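Local coordinates for odorant binding protein (AGAP007287-PA) (PDB 3PM2), which binds hydrophobic odorants such as menthol, citronellal, decanal and indole, and is thought to carry them through the fluid around olfactory dendrites, at residues Gly39-Gln44 / Arg52-Ala57; Asp112-Gly117 / Ile129-Ser134. All coordinates share one frame; numbering follows the deposited sequence.

How the contacts relate
A disulfide between C55 of contact 1 and C130 of contact 2, SG to SG 2.0 Å, ties them together; the centres of the two contacts lie about 12 Å apart. Contact 1 is buried and joins the end of helix 27-44 to the turn entering helix 55-63; contact 2 is only partly buried and joins helix 111-118 to the turn entering helix 133-147. Water does the polar work in the first, where no direct hydrogen bond crosses. The second relies on isoleucine and proline packing, with a weak histidine-glutamate bond at its outer side. G53 CA against P132 CB and A57 against S134 bring the two helix starts together.

Contact 1: Gly39-Gln44 / Arg52-Ala57; sequences GQTKRQ and RGCCVA
Q44 lies across R52, its amide over the arginine's first methylene: NE2 of Q44 is 3.8 Å from CB of R52, and the two side chains run roughly at a right angle. With CG anti to its carbonyl carbon (chi1 -65°) and the chain extended beyond, Q44 reaches toward the turn. There OE1 accepts a bond from one water, and a second lies within bonding distance of both OE1 and R52 O. The first water also accepts from Q40 NE2 and C55 N and donates to T41 OG1, so it bridges the two helices; T41 OG1 also bonds W37 O, and Q40 OE1 accepts from Q128 N. A third water accepts from Q44 NE2 at 2.9 Å and lies within bonding distance of G53 O. One turn back along the helix, T41 places OG1 3.6 Å from CG2 of V56 and CG2 3.9 Å from SG of C54, the N-cap residue. R52 NH1 forms a salt bridge with E127, which also accepts from Q44 NE2. In this disulfide-rich, mainly helical fold, the contact sets the end of helix 27-44 against the start of helix 55-63, with W37 touching C55 and V56 and helix 133-147 touching A57.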
loop_
_atom_site.group_PDB
_atom_site.type_symbol
_atom_site.label_atom_id
_atom_site.label_comp_id
_atom_site.label_asym_id
_atom_site.label_seq_id
_atom_site.Cartn_x
_atom_site.Cartn_y
_atom_site.Cartn_z
ATOM N N GLY A 39 -13.099 -7.761 -0.952
ATOM C CA GLY A 39 -14.267 -8.156 -0.176
ATOM C C GLY A 39 -13.901 -8.401 1.273
ATOM O O GLY A 39 -14.411 -7.735 2.184
ATOM N N GLN A 40 -12.964 -9.308 1.484
ATOM C CA GLN A 40 -12.521 -9.603 2.833
ATOM C C GLN A 40 -11.684 -8.461 3.402
ATOM O O GLN A 40 -11.722 -8.259 4.610
ATOM C CB GLN A 40 -11.880 -10.997 2.971
ATOM C CG GLN A 40 -10.454 -11.145 2.463
ATOM C CD GLN A 40 -9.718 -12.186 3.295
ATOM O OE1 GLN A 40 -10.221 -13.308 3.538
ATOM N NE2 GLN A 40 -8.498 -11.856 3.738
ATOM N N THR A 41 -10.940 -7.715 2.560
ATOM C CA THR A 41 -10.147 -6.585 3.072
ATOM C C THR A 41 -11.060 -5.542 3.753
ATOM O O THR A 41 -10.768 -5.066 4.861
ATOM C CB THR A 41 -9.185 -6.052 2.014
ATOM O OG1 THR A 41 -8.341 -7.143 1.620
ATOM C CG2 THR A 41 -8.311 -4.896 2.530
ATOM N N LYS A 42 -12.179 -5.232 3.102
ATOM C CA LYS A 42 -13.177 -4.274 3.635
ATOM C C LYS A 42 -13.770 -4.819 4.920
ATOM O O LYS A 42 -13.920 -4.060 5.876
ATOM C CB LYS A 42 -14.251 -3.963 2.589
ATOM C CG LYS A 42 -13.690 -3.086 1.469
ATOM C CD LYS A 42 -14.737 -2.678 0.475
ATOM C CE LYS A 42 -14.314 -1.419 -0.227
ATOM N NZ LYS A 42 -15.254 -1.078 -1.334
ATOM N N ARG A 43 -14.053 -6.140 4.984
ATOM C CA ARG A 43 -14.575 -6.740 6.215
ATOM C C ARG A 43 -13.566 -6.570 7.349
ATOM O O ARG A 43 -13.944 -6.254 8.483
ATOM C CB ARG A 43 -14.888 -8.234 6.021
ATOM C CG ARG A 43 -16.195 -8.472 5.283
ATOM C CD ARG A 43 -16.754 -9.859 5.538
ATOM N NE ARG A 43 -17.302 -10.020 6.890
ATOM C CZ ARG A 43 -18.034 -11.060 7.268
ATOM N NH1 ARG A 43 -18.308 -12.038 6.409
ATOM N NH2 ARG A 43 -18.504 -11.130 8.502
ATOM N N GLN A 44 -12.279 -6.793 7.046
ATOM C CA GLN A 44 -11.203 -6.664 8.050
ATOM C C GLN A 44 -11.015 -5.225 8.554
ATOM O O GLN A 44 -10.514 -5.048 9.663
ATOM C CB GLN A 44 -9.893 -7.249 7.546
ATOM C CG GLN A 44 -9.945 -8.775 7.304
ATOM C CD GLN A 44 -8.668 -9.234 6.657
ATOM O OE1 GLN A 44 -8.087 -8.541 5.809
ATOM N NE2 GLN A 44 -8.173 -10.388 7.085
ATOM N N ARG A 52 -5.291 -6.659 10.902
ATOM C CA ARG A 52 -5.287 -7.943 10.195
ATOM C C ARG A 52 -4.561 -7.718 8.875
ATOM O O ARG A 52 -4.786 -6.691 8.233
ATOM C CB ARG A 52 -6.748 -8.447 9.963
ATOM C CG ARG A 52 -7.608 -8.430 11.229
ATOM C CD ARG A 52 -8.640 -9.545 11.275
ATOM N NE ARG A 52 -8.781 -9.944 12.663
ATOM C CZ ARG A 52 -8.954 -11.179 13.111
ATOM N NH1 ARG A 52 -9.125 -12.191 12.265
ATOM N NH2 ARG A 52 -9.045 -11.401 14.412
ATOM N N GLY A 53 -3.702 -8.671 8.483
ATOM C CA GLY A 53 -2.907 -8.591 7.259
ATOM C C GLY A 53 -3.742 -8.421 6.010
ATOM O O GLY A 53 -4.795 -9.050 5.866
ATOM N N CYS A 54 -3.296 -7.543 5.115
ATOM C CA CYS A 54 -4.042 -7.255 3.901
ATOM C C CYS A 54 -3.688 -8.286 2.804
ATOM O O CYS A 54 -2.529 -8.342 2.355
ATOM C CB CYS A 54 -3.757 -5.833 3.441
ATOM S SG CYS A 54 -4.481 -5.459 1.839
ATOM N N CYS A 55 -4.676 -9.086 2.380
ATOM C CA CYS A 55 -4.432 -10.094 1.340
ATOM C C CYS A 55 -4.241 -9.519 -0.043
ATOM O O CYS A 55 -3.592 -10.154 -0.871
ATOM C CB CYS A 55 -5.503 -11.177 1.349
ATOM S SG CYS A 55 -5.427 -12.276 2.792
ATOM N N VAL A 56 -4.834 -8.328 -0.324
ATOM C CA VAL A 56 -4.640 -7.667 -1.609
ATOM C C VAL A 56 -3.118 -7.483 -1.785
ATOM O O VAL A 56 -2.568 -7.812 -2.837
ATOM C CB VAL A 56 -5.378 -6.288 -1.698
ATOM C CG1 VAL A 56 -4.983 -5.531 -2.971
ATOM C CG2 VAL A 56 -6.898 -6.447 -1.609
ATOM N N ALA A 57 -2.449 -6.951 -0.747
ATOM C CA ALA A 57 -0.997 -6.694 -0.780
ATOM C C ALA A 57 -0.169 -7.949 -0.852
ATOM O O ALA A 57 0.821 -7.984 -1.589
ATOM C CB ALA A 57 -0.580 -5.860 0.429
HETATM O O HOH W 1 -7.251 -9.159 3.269
HETATM O O HOH W 2 -6.594 -6.258 6.041
HETATM O O HOH W 3 -5.394 -11.366 7.004
HETATM O O HOH W 4 -7.615 -4.992 10.689
#

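Contact 2: Asp112-Gly117 / Ile129-Ser134; sequences DEIEAG and ICHPIS
H131 ND1 accepts a nearly straight bond from I133 N, 3.0 Å long at 164°, with the donor in the ring plane; this is a side-chain cap on the turn that leads into helix 133-147 of the helical odorant-binding fold. CG is anti to the backbone N; the cap bond then fixes the ring's rotation, with NE2 facing helix 111-118. NE2 gives a weak, bent bond to OE2 of E115, 3.1 Å at 126°, the carboxylate lying at the ring's edge but twisted 43° from its plane. E115 starts out away from the turn and bends at chi2, which brings CD back toward the ring. The carboxylate would probably favour a proton on NE2. I114 carries most of the apolar contact: its CG2 sits obliquely to the ring, 3.4 Å from CE1 of H131, and its CD1 meets CD1 of I133. P132 wedges against the helix backbone where G117 has no side chain, its CG 3.8 Å from C of G117. Y67 of strand 67-68 touches both H131 and I133. At the other end, one water bridges G117 O and C130 O, 2.8 Å from each, though it may not donate to both at once.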
loop_
_atom_site.group_PDB
_atom_site.type_symbol
_atom_site.label_atom_id
_atom_site.label_comp_id
_atom_site.label_asym_id
_atom_site.label_seq_id
_atom_site.Cartn_x
_atom_site.Cartn_y
_atom_site.Cartn_z
ATOM N N ASP A 112 6.543 -6.658 16.437
ATOM C CA ASP A 112 5.716 -7.487 17.324
ATOM C C ASP A 112 4.240 -7.542 16.938
ATOM O O ASP A 112 3.649 -8.633 16.898
ATOM C CB ASP A 112 5.952 -7.119 18.786
ATOM C CG ASP A 112 7.366 -7.488 19.243
ATOM O OD1 ASP A 112 7.959 -8.439 18.664
ATOM O OD2 ASP A 112 7.872 -6.845 20.179
ATOM N N GLU A 113 3.672 -6.388 16.587
ATOM C CA GLU A 113 2.281 -6.274 16.135
ATOM C C GLU A 113 2.091 -7.023 14.812
ATOM O O GLU A 113 1.125 -7.777 14.668
ATOM C CB GLU A 113 1.931 -4.809 15.976
ATOM C CG GLU A 113 0.511 -4.574 15.509
ATOM C CD GLU A 113 0.251 -3.102 15.309
ATOM O OE1 GLU A 113 0.304 -2.635 14.149
ATOM O OE2 GLU A 113 0.060 -2.402 16.325
ATOM N N ILE A 114 3.048 -6.857 13.871
ATOM C CA ILE A 114 2.996 -7.573 12.585
ATOM C C ILE A 114 3.024 -9.094 12.835
ATOM O O ILE A 114 2.204 -9.815 12.284
ATOM C CB ILE A 114 4.151 -7.099 11.662
ATOM C CG1 ILE A 114 3.886 -5.644 11.167
ATOM C CG2 ILE A 114 4.347 -8.073 10.471
ATOM C CD1 ILE A 114 5.084 -4.948 10.399
ATOM N N GLU A 115 3.971 -9.567 13.665
ATOM C CA GLU A 115 4.076 -10.974 14.007
ATOM C C GLU A 115 2.836 -11.559 14.682
ATOM O O GLU A 115 2.439 -12.681 14.371
ATOM C CB GLU A 115 5.358 -11.255 14.787
ATOM C CG GLU A 115 6.593 -11.202 13.894
ATOM C CD GLU A 115 6.465 -11.855 12.525
ATOM O OE1 GLU A 115 6.171 -13.072 12.457
ATOM O OE2 GLU A 115 6.632 -11.134 11.515
ATOM N N ALA A 116 2.182 -10.776 15.540
ATOM C CA ALA A 116 0.948 -11.193 16.203
ATOM C C ALA A 116 -0.195 -11.272 15.196
ATOM O O ALA A 116 -0.969 -12.231 15.225
ATOM C CB ALA A 116 0.611 -10.236 17.312
ATOM N N GLY A 117 -0.229 -10.316 14.259
ATOM C CA GLY A 117 -1.213 -10.281 13.185
ATOM C C GLY A 117 -1.121 -11.526 12.311
ATOM O O GLY A 117 -2.145 -12.111 11.965
ATOM N N ILE A 129 -6.276 -15.642 6.446
ATOM C CA ILE A 129 -5.296 -14.846 7.173
ATOM C C ILE A 129 -4.032 -14.690 6.336
ATOM O O ILE A 129 -3.490 -15.679 5.875
ATOM C CB ILE A 129 -5.012 -15.441 8.589
ATOM C CG1 ILE A 129 -6.302 -15.451 9.468
ATOM C CG2 ILE A 129 -3.846 -14.737 9.300
ATOM C CD1 ILE A 129 -6.970 -14.064 9.769
ATOM N N CYS A 130 -3.591 -13.447 6.112
ATOM C CA CYS A 130 -2.363 -13.125 5.368
ATOM C C CYS A 130 -1.385 -12.479 6.321
ATOM O O CYS A 130 -1.802 -11.825 7.289
ATOM C CB CYS A 130 -2.656 -12.212 4.176
ATOM S SG CYS A 130 -3.540 -13.052 2.829
ATOM N N HIS A 131 -0.085 -12.665 6.059
ATOM C CA HIS A 131 0.914 -12.038 6.908
ATOM C C HIS A 131 0.827 -10.521 6.704
ATOM O O HIS A 131 0.722 -10.074 5.571
ATOM C CB HIS A 131 2.330 -12.549 6.573
ATOM C CG HIS A 131 3.355 -12.217 7.627
ATOM N ND1 HIS A 131 3.865 -10.930 7.772
ATOM C CD2 HIS A 131 3.989 -13.037 8.499
ATOM C CE1 HIS A 131 4.768 -11.005 8.737
ATOM N NE2 HIS A 131 4.870 -12.253 9.212
ATOM N N PRO A 132 0.841 -9.696 7.773
ATOM C CA PRO A 132 0.695 -8.242 7.564
ATOM C C PRO A 132 1.875 -7.543 6.885
ATOM O O PRO A 132 1.714 -6.389 6.485
ATOM C CB PRO A 132 0.500 -7.694 8.981
ATOM C CG PRO A 132 0.126 -8.872 9.831
ATOM C CD PRO A 132 0.869 -10.035 9.209
ATOM N N ILE A 133 3.048 -8.186 6.775
ATOM C CA ILE A 133 4.212 -7.474 6.195
ATOM C C ILE A 133 3.938 -6.872 4.808
ATOM O O ILE A 133 4.319 -5.715 4.561
ATOM C CB ILE A 133 5.542 -8.286 6.222
ATOM C CG1 ILE A 133 6.788 -7.390 6.000
ATOM C CG2 ILE A 133 5.535 -9.453 5.242
ATOM C CD1 ILE A 133 6.985 -6.184 7.010
ATOM N N SER A 134 3.309 -7.638 3.907
ATOM C CA SER A 134 3.093 -7.115 2.543
ATOM C C SER A 134 2.299 -5.797 2.532
ATOM O O SER A 134 2.704 -4.847 1.864
ATOM C CB SER A 134 2.425 -8.159 1.662
ATOM O OG SER A 134 3.231 -9.315 1.505
HETATM O O HOH W 5 -3.299 -11.095 9.581
#